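Local coordinates for protein acid phosphatase (Bacillus anthracis, PDB 2I33) that probably hydrolyses phosphate monoesters at acid pH, as a class C acid phosphatase of the HAD superfamily with a magnesium ion bound in its active site, at residues 19-24 with 79-84; 66-71 with 214-219; 109-114 with 142-147; 129-134 with 151-156. All blocks are in the same frame, centred on the assembly; numbering follows the deposited sequence.

Contact 1: residues 19-24 with 79-84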
loop_
_atom_site.group_PDB
_atom_site.type_symbol
_atom_site.label_atom_id
_atom_site.label_comp_id
_atom_site.label_asym_id
_atom_site.label_seq_id
_atom_site.Cartn_x
_atom_site.Cartn_y
_atom_site.Cartn_z
ATOM N N GLN A 19 -16.953 -0.339 -9.508
ATOM C CA GLN A 19 -16.422 -0.911 -8.264
ATOM C C GLN A 19 -14.940 -0.637 -8.023
ATOM O O GLN A 19 -14.442 -0.812 -6.889
ATOM C CB GLN A 19 -16.724 -2.410 -8.233
ATOM C CG GLN A 19 -18.213 -2.691 -8.215
ATOM C CD GLN A 19 -18.528 -4.160 -8.274
ATOM O OE1 GLN A 19 -17.626 -4.979 -8.208
ATOM N NE2 GLN A 19 -19.811 -4.504 -8.351
ATOM N N GLN A 20 -14.237 -0.196 -9.076
ATOM C CA GLN A 20 -12.795 0.142 -9.079
ATOM C C GLN A 20 -12.528 1.567 -8.628
ATOM O O GLN A 20 -11.369 1.961 -8.401
ATOM C CB GLN A 20 -12.235 0.137 -10.515
ATOM C CG GLN A 20 -12.555 -1.037 -11.404
ATOM C CD GLN A 20 -11.956 -0.878 -12.805
ATOM O OE1 GLN A 20 -11.301 0.138 -13.125
ATOM N NE2 GLN A 20 -12.177 -1.881 -13.653
ATOM N N LEU A 21 -13.578 2.367 -8.601
ATOM C CA LEU A 21 -13.396 3.800 -8.572
ATOM C C LEU A 21 -12.550 4.276 -7.405
ATOM O O LEU A 21 -11.559 4.977 -7.617
ATOM C CB LEU A 21 -14.724 4.519 -8.619
ATOM C CG LEU A 21 -14.590 5.932 -9.163
ATOM C CD1 LEU A 21 -15.926 6.432 -9.714
ATOM C CD2 LEU A 21 -14.054 6.856 -8.119
ATOM N N MET A 22 -12.886 3.873 -6.184
ATOM C CA MET A 22 -12.112 4.330 -5.029
ATOM C C MET A 22 -10.662 3.849 -5.068
ATOM O O MET A 22 -9.732 4.599 -4.774
ATOM C CB MET A 22 -12.774 3.859 -3.748
ATOM C CG MET A 22 -13.993 4.628 -3.457
ATOM S SD MET A 22 -13.634 6.369 -3.142
ATOM C CE MET A 22 -13.218 6.297 -1.409
ATOM N N ALA A 23 -10.464 2.590 -5.431
ATOM C CA ALA A 23 -9.097 2.078 -5.561
ATOM C C ALA A 23 -8.286 2.931 -6.545
ATOM O O ALA A 23 -7.129 3.291 -6.273
ATOM C CB ALA A 23 -9.117 0.670 -6.009
ATOM N N ASP A 24 -8.902 3.246 -7.679
ATOM C CA ASP A 24 -8.232 4.021 -8.733
ATOM C C ASP A 24 -7.968 5.430 -8.270
ATOM O O ASP A 24 -6.888 5.986 -8.497
ATOM C CB ASP A 24 -9.111 4.103 -9.979
ATOM C CG ASP A 24 -9.231 2.800 -10.714
ATOM O OD1 ASP A 24 -8.548 1.816 -10.358
ATOM O OD2 ASP A 24 -10.034 2.762 -11.674
ATOM N N MET A 79 -9.675 5.558 -17.544
ATOM C CA MET A 79 -10.399 5.427 -18.800
ATOM C C MET A 79 -11.458 4.335 -18.672
ATOM O O MET A 79 -12.574 4.499 -19.152
ATOM C CB MET A 79 -9.444 5.113 -19.953
ATOM C CG MET A 79 -10.098 4.973 -21.309
ATOM S SD MET A 79 -10.809 3.336 -21.602
ATOM C CE MET A 79 -9.392 2.270 -21.471
ATOM N N SER A 80 -11.108 3.224 -18.032
ATOM C CA SER A 80 -12.078 2.142 -17.883
ATOM C C SER A 80 -13.277 2.557 -17.047
ATOM O O SER A 80 -14.393 2.215 -17.347
ATOM C CB SER A 80 -11.460 0.908 -17.238
ATOM O OG SER A 80 -10.544 0.320 -18.134
ATOM N N VAL A 81 -13.026 3.286 -15.975
ATOM C CA VAL A 81 -14.114 3.855 -15.189
ATOM C C VAL A 81 -15.002 4.774 -16.039
ATOM O O VAL A 81 -16.233 4.696 -15.988
ATOM C CB VAL A 81 -13.570 4.627 -13.955
ATOM C CG1 VAL A 81 -14.687 5.354 -13.228
ATOM C CG2 VAL A 81 -12.848 3.686 -13.009
ATOM N N LYS A 82 -14.392 5.634 -16.837
ATOM C CA LYS A 82 -15.174 6.584 -17.627
ATOM C C LYS A 82 -15.995 5.950 -18.751
ATOM O O LYS A 82 -17.111 6.391 -19.053
ATOM C CB LYS A 82 -14.252 7.665 -18.153
ATOM C CG LYS A 82 -13.703 8.514 -17.014
ATOM C CD LYS A 82 -12.920 9.701 -17.545
ATOM C CE LYS A 82 -12.172 10.408 -16.429
ATOM N NZ LYS A 82 -11.331 11.529 -16.956
ATOM N N THR A 83 -15.447 4.911 -19.367
ATOM C CA THR A 83 -16.063 4.283 -20.529
ATOM C C THR A 83 -16.942 3.097 -20.139
ATOM O O THR A 83 -17.756 2.616 -20.933
ATOM C CB THR A 83 -15.013 3.778 -21.508
ATOM O OG1 THR A 83 -14.209 2.782 -20.876
ATOM C CG2 THR A 83 -14.121 4.934 -22.003
ATOM N N GLY A 84 -16.724 2.611 -18.924
ATOM C CA GLY A 84 -17.376 1.407 -18.450
ATOM C C GLY A 84 -16.823 0.127 -19.044
ATOM O O GLY A 84 -17.437 -0.943 -18.901
#

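Contact 2: residues 66-71 with 214-219. With MG (magnesium ion), chain C.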
loop_
_atom_site.group_PDB
_atom_site.type_symbol
_atom_site.label_atom_id
_atom_site.label_comp_id
_atom_site.label_asym_id
_atom_site.label_seq_id
_atom_site.Cartn_x
_atom_site.Cartn_y
_atom_site.Cartn_z
ATOM N N LEU A 66 7.321 -3.572 -13.980
ATOM C CA LEU A 66 7.152 -2.251 -14.579
ATOM C C LEU A 66 5.851 -1.627 -14.164
ATOM O O LEU A 66 5.852 -0.627 -13.488
ATOM C CB LEU A 66 7.266 -2.263 -16.094
ATOM C CG LEU A 66 8.709 -2.430 -16.613
ATOM C CD1 LEU A 66 8.736 -2.544 -18.081
ATOM C CD2 LEU A 66 9.565 -1.239 -16.185
ATOM N N ASP A 67 4.744 -2.233 -14.559
ATOM C CA ASP A 67 3.442 -1.583 -14.396
ATOM C C ASP A 67 3.068 -1.579 -12.919
ATOM O O ASP A 67 2.992 -2.611 -12.254
ATOM C CB ASP A 67 2.382 -2.263 -15.262
ATOM C CG ASP A 67 2.717 -2.176 -16.743
ATOM O OD1 ASP A 67 3.061 -1.077 -17.196
ATOM O OD2 ASP A 67 2.691 -3.228 -17.446
ATOM N N GLU A 68 2.801 -0.387 -12.430
ATOM C CA GLU A 68 2.464 -0.164 -11.025
ATOM C C GLU A 68 3.644 -0.424 -10.063
ATOM O O GLU A 68 3.453 -0.511 -8.844
ATOM C CB GLU A 68 1.204 -0.895 -10.624
ATOM C CG GLU A 68 -0.083 -0.178 -11.081
ATOM C CD GLU A 68 -0.102 0.284 -12.520
ATOM O OE1 GLU A 68 -0.346 -0.545 -13.422
ATOM O OE2 GLU A 68 0.088 1.514 -12.720
ATOM N N THR A 69 4.846 -0.460 -10.612
ATOM C CA THR A 69 6.047 -0.500 -9.823
ATOM C C THR A 69 6.972 0.638 -10.227
ATOM O O THR A 69 7.388 1.427 -9.378
ATOM C CB THR A 69 6.746 -1.860 -9.980
ATOM O OG1 THR A 69 5.874 -2.878 -9.476
ATOM C CG2 THR A 69 8.024 -1.851 -9.242
ATOM N N VAL A 70 7.247 0.749 -11.534
ATOM C CA VAL A 70 8.035 1.829 -12.127
ATOM C C VAL A 70 7.123 2.770 -12.925
ATOM O O VAL A 70 7.256 3.971 -12.837
ATOM C CB VAL A 70 9.155 1.309 -13.038
ATOM C CG1 VAL A 70 9.885 2.436 -13.685
ATOM C CG2 VAL A 70 10.112 0.407 -12.235
ATOM N N LEU A 71 6.229 2.206 -13.723
ATOM C CA LEU A 71 5.351 3.001 -14.591
ATOM C C LEU A 71 3.921 3.009 -14.095
ATOM O O LEU A 71 3.348 1.977 -13.751
ATOM C CB LEU A 71 5.381 2.429 -16.022
ATOM C CG LEU A 71 6.744 2.496 -16.739
ATOM C CD1 LEU A 71 6.677 1.787 -18.096
ATOM C CD2 LEU A 71 7.264 3.893 -16.871
ATOM N N PHE A 214 4.876 -2.781 -3.389
ATOM C CA PHE A 214 4.160 -1.541 -3.633
ATOM C C PHE A 214 2.653 -1.786 -3.684
ATOM O O PHE A 214 2.190 -2.849 -4.064
ATOM C CB PHE A 214 4.640 -0.911 -4.919
ATOM C CG PHE A 214 6.086 -0.532 -4.854
ATOM C CD1 PHE A 214 6.465 0.601 -4.199
ATOM C CD2 PHE A 214 7.056 -1.321 -5.404
ATOM C CE1 PHE A 214 7.802 0.967 -4.064
ATOM C CE2 PHE A 214 8.389 -0.959 -5.301
ATOM C CZ PHE A 214 8.753 0.184 -4.616
ATOM N N PRO A 215 1.886 -0.764 -3.302
ATOM C CA PRO A 215 0.419 -0.957 -3.227
ATOM C C PRO A 215 -0.321 -0.773 -4.532
ATOM O O PRO A 215 -0.277 0.289 -5.144
ATOM C CB PRO A 215 0.007 0.138 -2.244
ATOM C CG PRO A 215 0.987 1.263 -2.583
ATOM C CD PRO A 215 2.302 0.542 -2.753
ATOM N N ASN A 216 -1.082 -1.782 -4.921
ATOM C CA ASN A 216 -1.916 -1.717 -6.111
ATOM C C ASN A 216 -3.275 -2.368 -5.857
ATOM O O ASN A 216 -3.493 -3.552 -6.113
ATOM C CB ASN A 216 -1.238 -2.402 -7.290
ATOM C CG ASN A 216 -2.101 -2.364 -8.534
ATOM O OD1 ASN A 216 -3.204 -1.757 -8.498
ATOM N ND2 ASN A 216 -1.632 -2.980 -9.612
ATOM N N PRO A 217 -4.207 -1.571 -5.352
ATOM C CA PRO A 217 -5.565 -2.063 -5.132
ATOM C C PRO A 217 -6.450 -2.023 -6.357
ATOM O O PRO A 217 -7.653 -2.277 -6.223
ATOM C CB PRO A 217 -6.107 -1.086 -4.085
ATOM C CG PRO A 217 -5.426 0.168 -4.440
ATOM C CD PRO A 217 -4.052 -0.176 -4.896
ATOM N N MET A 218 -5.894 -1.645 -7.508
ATOM C CA MET A 218 -6.702 -1.473 -8.716
ATOM C C MET A 218 -6.960 -2.793 -9.427
ATOM O O MET A 218 -8.022 -3.015 -10.025
ATOM C CB MET A 218 -5.993 -0.540 -9.689
ATOM C CG MET A 218 -5.761 0.886 -9.141
ATOM S SD MET A 218 -5.023 1.909 -10.387
ATOM C CE MET A 218 -3.349 1.226 -10.383
ATOM N N TYR A 219 -5.948 -3.633 -9.403
ATOM C CA TYR A 219 -5.939 -4.849 -10.183
ATOM C C TYR A 219 -4.745 -5.712 -9.776
ATOM O O TYR A 219 -3.838 -5.263 -9.073
ATOM C CB TYR A 219 -5.877 -4.528 -11.677
ATOM C CG TYR A 219 -4.508 -4.076 -12.100
ATOM C CD1 TYR A 219 -4.193 -2.749 -12.229
ATOM C CD2 TYR A 219 -3.499 -5.003 -12.342
ATOM C CE1 TYR A 219 -2.954 -2.337 -12.627
ATOM C CE2 TYR A 219 -2.217 -4.592 -12.701
ATOM C CZ TYR A 219 -1.940 -3.260 -12.834
ATOM O OH TYR A 219 -0.666 -2.888 -13.197
HETATM MG MG MG C . 2.848 -4.709 -11.823
HETATM O O HOH W 1 1.010 -4.699 -11.803
HETATM O O HOH W 2 3.048 -6.754 -11.299
HETATM O O HOH W 3 2.801 -5.378 -13.917
#

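Contact 3: residues 109-114 with 142-147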
loop_
_atom_site.group_PDB
_atom_site.type_symbol
_atom_site.label_atom_id
_atom_site.label_comp_id
_atom_site.label_asym_id
_atom_site.label_seq_id
_atom_site.Cartn_x
_atom_site.Cartn_y
_atom_site.Cartn_z
ATOM N N PHE A 109 15.973 6.005 -7.537
ATOM C CA PHE A 109 16.500 4.762 -7.014
ATOM C C PHE A 109 17.213 4.007 -8.116
ATOM O O PHE A 109 18.315 3.460 -7.935
ATOM C CB PHE A 109 15.415 3.888 -6.397
ATOM C CG PHE A 109 15.869 2.494 -6.146
ATOM C CD1 PHE A 109 16.763 2.195 -5.129
ATOM C CD2 PHE A 109 15.457 1.465 -6.983
ATOM C CE1 PHE A 109 17.214 0.913 -4.953
ATOM C CE2 PHE A 109 15.944 0.168 -6.819
ATOM C CZ PHE A 109 16.808 -0.105 -5.803
ATOM N N LEU A 110 16.609 4.000 -9.300
ATOM C CA LEU A 110 17.238 3.287 -10.384
ATOM C C LEU A 110 18.560 3.953 -10.823
ATOM O O LEU A 110 19.531 3.272 -11.120
ATOM C CB LEU A 110 16.301 3.193 -11.584
ATOM C CG LEU A 110 15.046 2.364 -11.321
ATOM C CD1 LEU A 110 14.044 2.573 -12.423
ATOM C CD2 LEU A 110 15.409 0.904 -11.176
ATOM N N LYS A 111 18.601 5.285 -10.865
ATOM C CA LYS A 111 19.827 5.977 -11.166
ATOM C C LYS A 111 20.885 5.725 -10.096
ATOM O O LYS A 111 22.067 5.623 -10.420
ATOM C CB LYS A 111 19.592 7.473 -11.342
ATOM C CG LYS A 111 18.740 7.822 -12.548
ATOM C CD LYS A 111 19.331 7.416 -13.866
ATOM C CE LYS A 111 20.444 8.336 -14.317
ATOM N NZ LYS A 111 21.096 7.785 -15.530
ATOM N N TYR A 112 20.465 5.622 -8.829
ATOM C CA TYR A 112 21.405 5.275 -7.762
ATOM C C TYR A 112 21.998 3.889 -7.961
ATOM O O TYR A 112 23.207 3.671 -7.910
ATOM C CB TYR A 112 20.725 5.320 -6.421
ATOM C CG TYR A 112 21.639 4.941 -5.286
ATOM C CD1 TYR A 112 22.553 5.852 -4.771
ATOM C CD2 TYR A 112 21.583 3.675 -4.713
ATOM C CE1 TYR A 112 23.394 5.505 -3.729
ATOM C CE2 TYR A 112 22.431 3.330 -3.675
ATOM C CZ TYR A 112 23.315 4.248 -3.179
ATOM O OH TYR A 112 24.164 3.922 -2.126
ATOM N N THR A 113 21.101 2.952 -8.216
ATOM C CA THR A 113 21.472 1.582 -8.495
ATOM C C THR A 113 22.490 1.526 -9.629
ATOM O O THR A 113 23.538 0.873 -9.507
ATOM C CB THR A 113 20.215 0.771 -8.809
ATOM O OG1 THR A 113 19.343 0.783 -7.671
ATOM C CG2 THR A 113 20.587 -0.639 -9.133
ATOM N N GLU A 114 22.202 2.234 -10.716
ATOM C CA GLU A 114 23.123 2.312 -11.857
ATOM C C GLU A 114 24.487 2.912 -11.463
ATOM O O GLU A 114 25.561 2.476 -11.953
ATOM C CB GLU A 114 22.501 3.146 -12.969
ATOM C CG GLU A 114 23.404 3.276 -14.186
ATOM C CD GLU A 114 22.751 4.026 -15.311
ATOM O OE1 GLU A 114 22.174 5.110 -15.049
ATOM O OE2 GLU A 114 22.814 3.517 -16.453
ATOM N N GLY A 142 13.312 8.425 -18.278
ATOM C CA GLY A 142 14.724 8.462 -17.876
ATOM C C GLY A 142 15.174 7.261 -17.067
ATOM O O GLY A 142 16.152 7.339 -16.296
ATOM N N ALA A 143 14.511 6.129 -17.265
ATOM C CA ALA A 143 14.898 4.895 -16.584
ATOM C C ALA A 143 16.192 4.408 -17.209
ATOM O O ALA A 143 16.320 4.402 -18.445
ATOM C CB ALA A 143 13.803 3.844 -16.726
ATOM N N PRO A 144 17.176 4.026 -16.384
ATOM C CA PRO A 144 18.415 3.503 -16.943
ATOM C C PRO A 144 18.264 2.127 -17.561
ATOM O O PRO A 144 17.307 1.397 -17.278
ATOM C CB PRO A 144 19.353 3.411 -15.744
ATOM C CG PRO A 144 18.515 3.369 -14.588
ATOM C CD PRO A 144 17.198 4.030 -14.911
ATOM N N GLN A 145 19.236 1.778 -18.387
ATOM C CA GLN A 145 19.302 0.452 -18.963
ATOM C C GLN A 145 17.987 0.092 -19.664
ATOM O O GLN A 145 17.496 -1.010 -19.513
ATOM C CB GLN A 145 19.701 -0.565 -17.862
ATOM C CG GLN A 145 21.167 -0.396 -17.370
ATOM C CD GLN A 145 21.439 -1.029 -16.003
ATOM O OE1 GLN A 145 20.980 -2.128 -15.713
ATOM N NE2 GLN A 145 22.205 -0.323 -15.154
ATOM N N ALA A 146 17.429 1.036 -20.431
ATOM C CA ALA A 146 16.159 0.834 -21.147
ATOM C C ALA A 146 16.413 0.174 -22.496
ATOM O O ALA A 146 16.175 0.768 -23.560
ATOM C CB ALA A 146 15.412 2.166 -21.335
ATOM N N THR A 147 16.891 -1.065 -22.431
ATOM C CA THR A 147 17.272 -1.809 -23.628
ATOM C C THR A 147 16.702 -3.209 -23.594
ATOM O O THR A 147 16.368 -3.722 -22.540
ATOM C CB THR A 147 18.798 -1.941 -23.766
ATOM O OG1 THR A 147 19.318 -2.745 -22.696
ATOM C CG2 THR A 147 19.451 -0.574 -23.755
HETATM O O HOH W 4 21.466 3.568 -18.753
#

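Contact 4: residues 129-134 with 151-156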
loop_
_atom_site.group_PDB
_atom_site.type_symbol
_atom_site.label_atom_id
_atom_site.label_comp_id
_atom_site.label_asym_id
_atom_site.label_seq_id
_atom_site.Cartn_x
_atom_site.Cartn_y
_atom_site.Cartn_z
ATOM N N ASN A 129 5.932 -8.044 -27.908
ATOM C CA ASN A 129 5.676 -7.148 -29.051
ATOM C C ASN A 129 5.392 -5.698 -28.647
ATOM O O ASN A 129 5.172 -4.828 -29.491
ATOM C CB ASN A 129 4.584 -7.704 -29.982
ATOM C CG ASN A 129 3.193 -7.709 -29.349
ATOM O OD1 ASN A 129 2.960 -7.107 -28.310
ATOM N ND2 ASN A 129 2.261 -8.407 -29.992
ATOM N N GLN A 130 5.438 -5.445 -27.343
ATOM C CA GLN A 130 5.326 -4.101 -26.805
ATOM C C GLN A 130 6.684 -3.608 -26.341
ATOM O O GLN A 130 6.771 -2.606 -25.675
ATOM C CB GLN A 130 4.311 -4.099 -25.659
ATOM C CG GLN A 130 2.938 -4.461 -26.155
ATOM C CD GLN A 130 1.920 -4.652 -25.068
ATOM O OE1 GLN A 130 2.198 -5.223 -24.023
ATOM N NE2 GLN A 130 0.694 -4.192 -25.335
ATOM N N LEU A 131 7.752 -4.296 -26.718
ATOM C CA LEU A 131 9.081 -3.862 -26.301
ATOM C C LEU A 131 9.427 -2.460 -26.789
ATOM O O LEU A 131 9.903 -1.638 -26.004
ATOM C CB LEU A 131 10.160 -4.846 -26.738
ATOM C CG LEU A 131 11.613 -4.505 -26.365
ATOM C CD1 LEU A 131 11.865 -4.645 -24.866
ATOM C CD2 LEU A 131 12.528 -5.410 -27.117
ATOM N N ASP A 132 9.176 -2.177 -28.057
ATOM C CA ASP A 132 9.535 -0.872 -28.613
ATOM C C ASP A 132 8.832 0.249 -27.869
ATOM O O ASP A 132 9.472 1.216 -27.466
ATOM C CB ASP A 132 9.263 -0.821 -30.125
ATOM C CG ASP A 132 10.275 -1.623 -30.920
ATOM O OD1 ASP A 132 11.298 -2.065 -30.337
ATOM O OD2 ASP A 132 10.075 -1.790 -32.145
ATOM N N ALA A 133 7.537 0.066 -27.620
ATOM C CA ALA A 133 6.745 1.051 -26.911
ATOM C C ALA A 133 7.232 1.171 -25.470
ATOM O O ALA A 133 7.244 2.250 -24.871
ATOM C CB ALA A 133 5.298 0.638 -26.916
ATOM N N THR A 134 7.640 0.044 -24.910
ATOM C CA THR A 134 8.107 0.014 -23.530
ATOM C C THR A 134 9.461 0.741 -23.402
ATOM O O THR A 134 9.656 1.571 -22.502
ATOM C CB THR A 134 8.170 -1.436 -23.012
ATOM O OG1 THR A 134 6.841 -1.976 -23.017
ATOM C CG2 THR A 134 8.711 -1.467 -21.597
ATOM N N ILE A 151 15.177 -5.314 -20.413
ATOM C CA ILE A 151 13.712 -5.324 -20.326
ATOM C C ILE A 151 13.220 -6.684 -20.796
ATOM O O ILE A 151 13.275 -6.974 -21.993
ATOM C CB ILE A 151 13.118 -4.240 -21.215
ATOM C CG1 ILE A 151 13.622 -2.850 -20.812
ATOM C CG2 ILE A 151 11.587 -4.296 -21.148
ATOM C CD1 ILE A 151 13.487 -1.825 -21.917
ATOM N N LEU A 152 12.801 -7.524 -19.846
ATOM C CA LEU A 152 12.489 -8.928 -20.105
ATOM C C LEU A 152 10.985 -9.083 -20.041
ATOM O O LEU A 152 10.401 -9.219 -18.969
ATOM C CB LEU A 152 13.195 -9.853 -19.103
ATOM C CG LEU A 152 14.685 -9.548 -18.899
ATOM C CD1 LEU A 152 15.355 -10.561 -17.970
ATOM C CD2 LEU A 152 15.370 -9.483 -20.230
ATOM N N LEU A 153 10.362 -9.028 -21.211
ATOM C CA LEU A 153 8.910 -9.053 -21.300
ATOM C C LEU A 153 8.407 -10.474 -21.445
ATOM O O LEU A 153 9.205 -11.419 -21.603
ATOM C CB LEU A 153 8.432 -8.159 -22.448
ATOM C CG LEU A 153 8.884 -6.703 -22.366
ATOM C CD1 LEU A 153 8.274 -5.843 -23.471
ATOM C CD2 LEU A 153 8.554 -6.145 -21.007
ATOM N N GLN A 154 7.080 -10.632 -21.385
ATOM C CA GLN A 154 6.474 -11.963 -21.366
ATOM C C GLN A 154 6.205 -12.509 -22.763
ATOM O O GLN A 154 5.559 -11.873 -23.603
ATOM C CB GLN A 154 5.185 -11.960 -20.537
ATOM C CG GLN A 154 4.649 -13.364 -20.191
ATOM C CD GLN A 154 3.523 -13.308 -19.175
ATOM O OE1 GLN A 154 2.531 -12.600 -19.382
ATOM N NE2 GLN A 154 3.688 -13.996 -18.050
ATOM N N ASP A 155 6.710 -13.712 -23.002
ATOM C CA ASP A 155 6.415 -14.413 -24.239
ATOM C C ASP A 155 4.966 -14.851 -24.248
ATOM O O ASP A 155 4.381 -15.080 -23.191
ATOM C CB ASP A 155 7.317 -15.633 -24.348
ATOM C CG ASP A 155 8.748 -15.257 -24.597
ATOM O OD1 ASP A 155 8.995 -14.568 -25.609
ATOM O OD2 ASP A 155 9.625 -15.641 -23.790
ATOM N N PRO A 156 4.371 -14.968 -25.448
ATOM C CA PRO A 156 3.036 -15.566 -25.527
ATOM C C PRO A 156 3.103 -16.989 -24.966
ATOM O O PRO A 156 4.024 -17.715 -25.298
ATOM C CB PRO A 156 2.727 -15.584 -27.025
ATOM C CG PRO A 156 3.764 -14.746 -27.688
ATOM C CD PRO A 156 4.918 -14.590 -26.763
#

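Contact 1: residues 19-24 with 79-84
Leu-21 and Val-81 form the apolar part of this helix-to-helix contact, a small example of how one branched residue can serve two kinds of neighbour. Their side chains cross at about a right angle, Leu-21 CD1 lying 3.9 Å from Val-81 CG1. With CG1 anti to the backbone N (chi1 173°), the other methyl, CG2, stands beside that N and is given to polar company. There Asp-24 OD2 comes to 3.2 Å from Val-81 CG2, a close approach of a carboxylate oxygen to a methyl group, with the two side chains running past each other in opposite directions. The extended chain of Gln-20 runs past Val-81 in the same manner.

None of the hydrogen bonds spans the two segments. In 79-84, Thr-83 OG1 donates to Met-79 O over 2.9 Å, and the same carbonyl also takes Thr-83 N, so two bonds grip it in the last helical turn. Gly-84 then leaves the helix with positive phi (75°), and Ser-80 OG turns to Lys-85 O.

The contact thus joins the beginning of helix 21-29 to the end of helix 74-83. Gln-77, a turn earlier on the latter, touches both Gln-20 and Asp-24; Met-218 of a loop packs on Asp-24, and His-243 of the second subunit packs on Leu-21.

Contact 2: residues 66-71 with 214-219
The magnesium site of the HAD fold is where Glu-68 and Tyr-219 meet, one from the loop carrying the DxDx(T/V) pattern, the other from the loop after the last strand of the sheet. The metal is bound by Asp-67 O at 2.1 Å, by three waters, and by Asp-65 and Asp-180. One of these waters donates to Tyr-219 OH over 2.8 Å, and Tyr-219 OH donates in turn to Glu-68 OE1; at 2.4 Å this second bond is so short that its exact length is doubtful. The bend of Glu-68 at chi2 (47°) swings CD round; OE1 lies at the edge of the tyrosine ring, near its plane, while the carboxylate plane stands 80° from that of the ring.

Asn-216 ND2 sits 3.2 Å above one face of the Tyr-219 ring, toward its rim, and bonds to Asp-180, a second-shell hold on a metal ligand. Its OD1 accepts from Met-218 N at 2.9 Å, an Asx turn. Met-218 CE packs 3.6 Å from Glu-68 CG, while Thr-69 CG2 meets Phe-214 CD2 at 4.0 Å. Within the metal loop, Leu-66 O is gripped by three amides, those of Thr-69, Val-70 and Leu-71.

Around this centre, Phe-214 stacks on Tyr-37 of helix 31-54, Met-218 touches helix 21-29, and Leu-66 and Leu-71 lean on helix 131-141.

Contact 3: residues 109-114 with 142-147
The carboxylate of Glu-114 and the amide of Gln-145 face this contact with their planes 57° apart, the two chains sliding past each other in opposite directions. Gln-145 NE2 comes no nearer than 3.9 Å to Glu-114 CG, and Gln-145 OE1 instead accepts from Ile-120 N. Pro-144 CB lies almost equally far from CD and both oxygens of Glu-114, 3.4 Å from OE1. On the same helix, the Phe-109 ring carries Thr-113 OG1 on one face, 3.3 Å above its plane and toward the rim.

Gly-142, with positive phi, closes helix 131-141 in a Schellman motif, and the chain that follows lies against helix 106-115 in the alpha/beta HAD fold. There Pro-144 CD rests 3.5 Å from Leu-110 CB. Lys-111, bent at chi2 (-62°), brings CD to 4.0 Å from Gly-142 O, its chain crossing Pro-144 at a slant.

The polar links involve the exposed Lys-111 and partly exposed Glu-114. Lys-111 NZ forms a salt bridge with Glu-114 OE1 over 2.9 Å, meeting it nearly along the C-O axis. A water donates to Glu-114 OE2 over 2.7 Å and accepts from Gln-145 N, bridging the helix to the loop. Leu-110 and Ala-143 both touch Tyr-122 of strand 119-125.

Contact 4: residues 129-134 with 151-156
Leu-131, in the first turn of helix 131-141, lies over Leu-153 of strand 151-154 with CA atoms 7.2 Å apart, the helix and second strand of a beta-alpha-beta crossover. Strand alternation sets out the partners: Ile-151 and Leu-153 turn their CB atoms to the helix, Leu-152 between them turns away.

Leu-153 reaches in with CD1, which comes to 3.5 Å from Leu-131 CA and so touches the helix backbone itself. Leu-131, with CD1 set by chi2 (71°), touches Ile-151 CG2 at 3.7 Å through that methyl, the two side chains meeting at a slant. Ile-151 CG2 is shared, since Thr-134 CG2 also approaches it, to 4.1 Å.

The hydroxyl of Thr-134 is the one polar side-chain group among the touching atoms. It donates to Gln-130 O over 2.7 Å from a point 43° out of that carbonyl's plane, the same oxygen accepting Thr-134 N, and it is also bonded to Arg-126, which forms a salt bridge with Asp-67.

Because the closest contacts are of carbon on carbon and the hydroxyl is bonded to Gln-130 O and Arg-126, the two segments meet by apolar packing without a directional bond between them.

Chemistry does not simply follow depth in the four contacts. Contact 2, whose centre lies about 5 Å from that of the chain, is buried yet polar, built around metal, waters and carboxylates. Contact 4 is buried and almost wholly apolar. It shares helix 131-141 with contact 3, one meeting its first turn and the other the loop at its far end, and the two touch where Ala-146 C lies 3.6 Å from Ile-151 CD1. Contact 3 is only partly buried and adds a salt bridge and a water. Contact 1, buried like contacts 2 and 4 although its centre lies about 19 Å from the chain centre, mixes methyls with a carboxylate beside the second subunit, and touches contact 2 where Ala-23 CB lies 3.3 Å from Pro-217 O.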